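Local structure of vanadium-dependent bromoperoxidase (Corallina officinalis, 1QHB) at residues Tyr336-Leu347 with Ser376-Ala387. The protein catalyses the halogenation of organic substrates with bromide and hydrogen peroxide, using a bound vanadate. Residues are numbered along the deposited sequence; the frame is centred on the assembly and turned at random.
Sequences YEAYLNACLILL and SAHVLSLVTEVA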
# COMPACT_ATOMS: atom_id res chain seq x y z
N TYR A 336 -32.91 -17.14 24.69
CA TYR A 336 -32.02 -18.30 24.86
C TYR A 336 -32.35 -19.14 26.10
O TYR A 336 -31.58 -19.99 26.53
CB TYR A 336 -30.55 -17.85 24.94
CG TYR A 336 -30.26 -16.79 25.97
CD1 TYR A 336 -30.49 -16.97 27.32
CD2 TYR A 336 -29.71 -15.57 25.58
CE1 TYR A 336 -30.23 -15.98 28.26
CE2 TYR A 336 -29.46 -14.58 26.50
CZ TYR A 336 -29.69 -14.79 27.84
OH TYR A 336 -29.41 -13.79 28.74
N GLU A 337 -33.47 -18.81 26.76
CA GLU A 337 -33.88 -19.43 28.00
C GLU A 337 -33.79 -20.95 28.01
O GLU A 337 -33.19 -21.55 28.88
CB GLU A 337 -35.33 -18.96 28.37
CG GLU A 337 -35.80 -19.57 29.69
CD GLU A 337 -37.06 -18.95 30.28
OE1 GLU A 337 -37.48 -17.88 29.77
OE2 GLU A 337 -37.57 -19.54 31.26
N ALA A 338 -34.39 -21.64 27.07
CA ALA A 338 -34.44 -23.10 27.05
C ALA A 338 -33.05 -23.70 27.03
O ALA A 338 -32.85 -24.74 27.63
CB ALA A 338 -35.27 -23.57 25.85
N TYR A 339 -32.11 -23.08 26.31
CA TYR A 339 -30.76 -23.62 26.05
C TYR A 339 -29.86 -23.30 27.20
O TYR A 339 -28.96 -24.07 27.59
CB TYR A 339 -30.24 -23.13 24.67
CG TYR A 339 -31.47 -23.06 23.75
CD1 TYR A 339 -32.09 -24.19 23.30
CD2 TYR A 339 -32.03 -21.82 23.48
CE1 TYR A 339 -33.26 -24.11 22.54
CE2 TYR A 339 -33.20 -21.70 22.74
CZ TYR A 339 -33.82 -22.85 22.29
OH TYR A 339 -34.99 -22.75 21.58
N LEU A 340 -30.10 -22.17 27.85
CA LEU A 340 -29.33 -21.84 29.05
C LEU A 340 -29.74 -22.79 30.17
O LEU A 340 -28.92 -23.36 30.88
CB LEU A 340 -29.56 -20.36 29.39
CG LEU A 340 -29.16 -19.96 30.82
CD1 LEU A 340 -27.65 -20.05 30.99
CD2 LEU A 340 -29.73 -18.60 31.16
N ASN A 341 -31.02 -23.11 30.27
CA ASN A 341 -31.50 -24.06 31.30
C ASN A 341 -30.97 -25.46 31.00
O ASN A 341 -30.66 -26.11 31.98
CB ASN A 341 -33.03 -24.13 31.36
CG ASN A 341 -33.63 -22.82 31.84
OD1 ASN A 341 -34.88 -22.72 31.82
ND2 ASN A 341 -32.82 -21.84 32.22
N ALA A 342 -30.90 -25.82 29.73
CA ALA A 342 -30.36 -27.13 29.35
C ALA A 342 -28.90 -27.21 29.75
O ALA A 342 -28.45 -28.14 30.42
CB ALA A 342 -30.46 -27.33 27.85
N CYS A 343 -28.18 -26.12 29.46
CA CYS A 343 -26.80 -26.03 29.88
C CYS A 343 -26.57 -26.17 31.36
O CYS A 343 -25.67 -26.91 31.73
CB CYS A 343 -26.20 -24.70 29.38
SG CYS A 343 -24.39 -24.53 29.50
N LEU A 344 -27.38 -25.52 32.17
CA LEU A 344 -27.28 -25.63 33.62
C LEU A 344 -27.54 -27.05 34.12
O LEU A 344 -26.83 -27.48 35.03
CB LEU A 344 -28.23 -24.64 34.27
CG LEU A 344 -27.96 -23.14 34.09
CD1 LEU A 344 -29.18 -22.37 34.58
CD2 LEU A 344 -26.75 -22.71 34.90
N ILE A 345 -28.46 -27.80 33.53
CA ILE A 345 -28.70 -29.19 33.90
C ILE A 345 -27.44 -30.01 33.59
O ILE A 345 -27.04 -30.87 34.37
CB ILE A 345 -29.92 -29.71 33.11
CG1 ILE A 345 -31.21 -29.05 33.67
CG2 ILE A 345 -30.08 -31.23 33.27
CD1 ILE A 345 -32.46 -29.32 32.84
N LEU A 346 -26.88 -29.81 32.39
CA LEU A 346 -25.72 -30.55 31.93
C LEU A 346 -24.56 -30.25 32.85
O LEU A 346 -23.87 -31.19 33.26
CB LEU A 346 -25.34 -30.23 30.47
CG LEU A 346 -26.35 -30.57 29.38
CD1 LEU A 346 -26.01 -29.98 28.04
CD2 LEU A 346 -26.48 -32.08 29.24
N LEU A 347 -24.38 -28.97 33.25
CA LEU A 347 -23.25 -28.71 34.15
C LEU A 347 -23.47 -29.36 35.49
O LEU A 347 -22.55 -29.98 36.06
CB LEU A 347 -22.98 -27.22 34.33
CG LEU A 347 -22.47 -26.49 33.08
CD1 LEU A 347 -22.59 -24.99 33.24
CD2 LEU A 347 -21.02 -26.92 32.84
N SER A 376 -17.02 -24.07 32.28
CA SER A 376 -18.41 -23.58 32.37
C SER A 376 -18.61 -22.14 32.00
O SER A 376 -19.60 -21.79 31.31
CB SER A 376 -18.90 -23.93 33.76
OG SER A 376 -18.16 -23.25 34.74
N ALA A 377 -17.77 -21.20 32.40
CA ALA A 377 -17.97 -19.77 32.08
C ALA A 377 -17.94 -19.53 30.58
O ALA A 377 -18.70 -18.72 30.03
CB ALA A 377 -16.91 -18.88 32.67
N HIS A 378 -17.09 -20.31 29.89
CA HIS A 378 -16.95 -20.14 28.45
C HIS A 378 -18.25 -20.47 27.75
O HIS A 378 -18.77 -19.64 27.00
CB HIS A 378 -15.80 -20.98 27.97
CG HIS A 378 -15.35 -20.71 26.58
ND1 HIS A 378 -14.26 -21.36 26.02
CD2 HIS A 378 -15.82 -19.85 25.63
CE1 HIS A 378 -14.10 -20.89 24.79
NE2 HIS A 378 -15.02 -19.99 24.53
N VAL A 379 -18.76 -21.70 27.95
CA VAL A 379 -20.01 -22.10 27.33
C VAL A 379 -21.22 -21.27 27.78
O VAL A 379 -22.20 -21.05 27.04
CB VAL A 379 -20.26 -23.61 27.50
CG1 VAL A 379 -20.57 -24.07 28.92
CG2 VAL A 379 -21.38 -24.02 26.54
N LEU A 380 -21.22 -20.81 29.02
CA LEU A 380 -22.35 -20.02 29.53
C LEU A 380 -22.37 -18.67 28.83
O LEU A 380 -23.51 -18.26 28.54
CB LEU A 380 -22.28 -19.83 31.04
CG LEU A 380 -22.68 -21.06 31.87
CD1 LEU A 380 -22.22 -20.85 33.30
CD2 LEU A 380 -24.18 -21.26 31.80
N SER A 381 -21.24 -18.05 28.47
CA SER A 381 -21.35 -16.79 27.72
C SER A 381 -21.61 -17.01 26.23
O SER A 381 -22.33 -16.27 25.57
CB SER A 381 -20.09 -15.95 27.88
OG SER A 381 -20.12 -15.18 29.07
N LEU A 382 -20.96 -18.04 25.70
CA LEU A 382 -21.04 -18.34 24.27
C LEU A 382 -22.45 -18.74 23.86
O LEU A 382 -22.91 -18.30 22.81
CB LEU A 382 -19.99 -19.39 23.90
CG LEU A 382 -19.59 -19.62 22.45
CD1 LEU A 382 -19.35 -18.30 21.73
CD2 LEU A 382 -18.33 -20.47 22.33
N VAL A 383 -23.20 -19.49 24.70
CA VAL A 383 -24.53 -19.91 24.25
C VAL A 383 -25.49 -18.75 24.12
O VAL A 383 -26.51 -18.76 23.40
CB VAL A 383 -25.01 -21.01 25.22
CG1 VAL A 383 -25.33 -20.45 26.60
CG2 VAL A 383 -26.26 -21.66 24.66
N THR A 384 -25.29 -17.73 24.96
CA THR A 384 -26.20 -16.57 24.99
C THR A 384 -25.75 -15.51 24.01
O THR A 384 -26.61 -14.88 23.42
CB THR A 384 -26.25 -15.92 26.40
OG1 THR A 384 -24.92 -15.57 26.78
CG2 THR A 384 -26.77 -16.90 27.44
N GLU A 385 -24.45 -15.36 23.76
CA GLU A 385 -23.98 -14.28 22.86
C GLU A 385 -24.30 -14.51 21.40
O GLU A 385 -24.44 -13.54 20.66
CB GLU A 385 -22.49 -14.03 23.04
CG GLU A 385 -21.54 -14.63 22.00
CD GLU A 385 -20.08 -14.40 22.36
OE1 GLU A 385 -19.71 -14.60 23.54
OE2 GLU A 385 -19.24 -14.02 21.49
N VAL A 386 -24.47 -15.76 20.95
CA VAL A 386 -24.79 -16.00 19.55
C VAL A 386 -26.22 -15.56 19.28
O VAL A 386 -26.54 -15.45 18.12
CB VAL A 386 -24.66 -17.47 19.15
CG1 VAL A 386 -23.23 -17.91 19.39
CG2 VAL A 386 -25.58 -18.44 19.93
N ALA A 387 -27.10 -15.43 20.28
CA ALA A 387 -28.50 -15.12 20.00
C ALA A 387 -28.75 -13.86 19.21
O ALA A 387 -29.58 -13.85 18.30
CB ALA A 387 -29.33 -15.14 21.28
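Tyr336 and Thr384 close one end of a buried, apolar packing of two antiparallel helices, 337-347 and 376-387, which lies between the second subunit and helices 484-499 and 530-548 of its own chain; their axes come within 9.9 Å at 168°. Thr384 points its methyl at one face of the tyrosine ring: Thr384 CG2 stands 3.4 Å from the centroid of the Tyr336 ring, almost on its normal, a CH-pi contact. In Tyr336, the N-cap residue of its helix, CG lies between its own N and carbonyl carbon, and this chi1 of 53° swings the ring across to Thr384, while Ala387 CB sits at the ring edge. Beyond the ring, Tyr336 OH hydrogen-bonds to Leu380 O of the second subunit, and Thr384 OG1 pairs with Thr384 OG1 of that same subunit. Were Tyr336 an alanine here, the Thr384 methyl would probably lose its aromatic platform and Leu380 O of the second subunit its hydroxyl partner.

Farther along, Leu380 is a knob in a hole formed by Leu340, Cys343, Leu344 and Leu347. Leu380 CD2 meets Leu340 CD1 at 3.8 Å, the two side chains crossing at about a right angle. Cys343 SG also touches Val379 CG1 at 3.9 Å. At the far end both methyls of Leu347 rest side by side against Ser376 CB, Leu347 CD2 at 3.8 Å. Tyr339 gives Val383 only its CB; its ring turns away toward His485, which by analogy with relatives probably belongs to the vanadate site. One knob-into-hole thus joins two antiparallel helices of the helical core around the vanadate site, the fold of vanadium haloperoxidases, here reaching a subunit interface of the dodecamer.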